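PDB 3NRH: DUF5063 domain-containing protein from Bacteroides fragilis, which is of unknown function but folds as a predominantly alpha-helical protein of the DUF5063 family. Local coordinates for residues I75-V78 against L79-N82. Numbering follows the deposited sequence.
Sequences IYEV and LRIN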
loop_
_atom_site.group_PDB
_atom_site.type_symbol
_atom_site.label_atom_id
_atom_site.label_comp_id
_atom_site.label_asym_id
_atom_site.label_seq_id
_atom_site.Cartn_x
_atom_site.Cartn_y
_atom_site.Cartn_z
ATOM N N ILE A 75 -18.337 15.563 -13.198
ATOM C CA ILE A 75 -17.978 14.179 -12.902
ATOM C C ILE A 75 -17.218 14.152 -11.577
ATOM O O ILE A 75 -17.512 13.343 -10.698
ATOM C CB ILE A 75 -17.065 13.592 -14.014
ATOM C CG1 ILE A 75 -17.878 13.342 -15.288
ATOM C CG2 ILE A 75 -16.399 12.301 -13.535
ATOM C CD1 ILE A 75 -18.983 12.314 -15.112
ATOM N N TYR A 76 -16.245 15.050 -11.449
ATOM C CA TYR A 76 -15.414 15.135 -10.249
ATOM C C TYR A 76 -16.221 15.468 -8.998
ATOM O O TYR A 76 -16.082 14.811 -7.967
ATOM C CB TYR A 76 -14.318 16.193 -10.436
ATOM C CG TYR A 76 -13.436 16.391 -9.213
ATOM C CD1 TYR A 76 -12.290 15.621 -9.021
ATOM C CD2 TYR A 76 -13.769 17.334 -8.239
ATOM C CE1 TYR A 76 -11.494 15.784 -7.887
ATOM C CE2 TYR A 76 -12.982 17.505 -7.102
ATOM C CZ TYR A 76 -11.847 16.728 -6.932
ATOM O OH TYR A 76 -11.065 16.893 -5.817
ATOM N N GLU A 77 -17.060 16.494 -9.087
ATOM C CA GLU A 77 -17.869 16.913 -7.946
ATOM C C GLU A 77 -18.886 15.879 -7.489
ATOM O O GLU A 77 -19.062 15.657 -6.288
ATOM C CB GLU A 77 -18.580 18.232 -8.260
ATOM C CG GLU A 77 -17.668 19.436 -8.180
ATOM C CD GLU A 77 -17.109 19.635 -6.783
ATOM O OE1 GLU A 77 -17.908 19.816 -5.840
ATOM O OE2 GLU A 77 -15.872 19.610 -6.627
ATOM N N VAL A 78 -19.562 15.249 -8.438
ATOM C CA VAL A 78 -20.550 14.242 -8.095
ATOM C C VAL A 78 -19.886 13.076 -7.370
ATOM O O VAL A 78 -20.415 12.573 -6.378
ATOM C CB VAL A 78 -21.286 13.728 -9.353
ATOM C CG1 VAL A 78 -22.224 12.596 -8.982
ATOM C CG2 VAL A 78 -22.073 14.873 -9.997
ATOM N N LEU A 79 -18.722 12.653 -7.859
ATOM C CA LEU A 79 -18.005 11.547 -7.231
ATOM C C LEU A 79 -17.542 11.927 -5.832
ATOM O O LEU A 79 -17.718 11.161 -4.884
ATOM C CB LEU A 79 -16.787 11.141 -8.063
ATOM C CG LEU A 79 -15.879 10.089 -7.406
ATOM C CD1 LEU A 79 -16.641 8.787 -7.213
ATOM C CD2 LEU A 79 -14.655 9.860 -8.270
ATOM N N ARG A 80 -16.940 13.106 -5.705
ATOM C CA ARG A 80 -16.456 13.557 -4.406
ATOM C C ARG A 80 -17.577 13.583 -3.377
ATOM O O ARG A 80 -17.420 13.088 -2.258
ATOM C CB ARG A 80 -15.828 14.947 -4.516
ATOM C CG ARG A 80 -15.318 15.490 -3.180
ATOM C CD ARG A 80 -14.794 16.925 -3.312
ATOM N NE ARG A 80 -15.846 17.873 -3.678
ATOM C CZ ARG A 80 -16.838 18.242 -2.873
ATOM N NH1 ARG A 80 -16.924 17.748 -1.643
ATOM N NH2 ARG A 80 -17.748 19.108 -3.299
ATOM N N ILE A 81 -18.713 14.157 -3.758
ATOM C CA ILE A 81 -19.849 14.242 -2.856
ATOM C C ILE A 81 -20.369 12.866 -2.446
ATOM O O ILE A 81 -20.706 12.650 -1.281
ATOM C CB ILE A 81 -20.990 15.075 -3.486
ATOM C CG1 ILE A 81 -20.529 16.528 -3.640
ATOM C CG2 ILE A 81 -22.238 15.001 -2.619
ATOM C CD1 ILE A 81 -21.500 17.417 -4.391
ATOM N N ASN A 82 -20.434 11.930 -3.388
ATOM C CA ASN A 82 -20.912 10.590 -3.064
ATOM C C ASN A 82 -19.966 9.887 -2.097
ATOM O O ASN A 82 -20.405 9.215 -1.166
ATOM C CB ASN A 82 -21.074 9.745 -4.333
ATOM C CG ASN A 82 -22.169 10.268 -5.238
ATOM O OD1 ASN A 82 -23.217 10.710 -4.763
ATOM N ND2 ASN A 82 -21.942 10.212 -6.544
#
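Ile-75 meets Leu-79 through the backbone: its carbonyl O accepts the N-H of Leu-79 at 3.2 Å, and the CB of Leu-79 lies against the same oxygen. Leu-79 then carries its branched end off to Tyr-120 on helix 112-131. One residue on, Tyr-76 O takes the N-H of Arg-80, while the ring carbon CE2 comes obliquely to within 4.2 Å of Arg-80 CD. The phenol OH is engaged outside this stretch, hydrogen-bonded to Asp-118 OD1, so the tyrosine ties the helix to its neighbour 112-131 as it flanks the arginine.

Glu-77 forms the main side-chain link, a salt bridge with Arg-80 three residues ahead. The two chains run side by side, and each has to fold to meet the other: the glutamate bends at chi2 (-62°) and the arginine, extended at first, turns at chi3 (64°). Glu-77 OE1 is gripped by Arg-80 NH2 at 2.6 Å, on the syn side of the carboxylate and close to the guanidinium plane, with a nearly straight N-H...O geometry. A second, weak bond joins Arg-80 NE to Glu-77 OE2 at 3.4 Å; the two planes are 44° apart, so the pairing is twisted rather than flat. Glu-73 OE2 lies near Glu-77 OE2, and the arginine's positive charge would be expected to ease that like-charge approach. Glu-77 O bonds to Ile-81 N, with Ile-81 CG1 lying 3.2 Å from this oxygen.

Val-78 O receives Asn-82 N, and Val-78 CG1 sits alongside Asn-82 ND2 at 3.4 Å. Four successive i to i+4 backbone bonds, overlaid by an i to i+3 glutamate-arginine salt bridge, mark this as a regular two-turn stretch of alpha helix, within helix 73-87, near the surface of the helical fold.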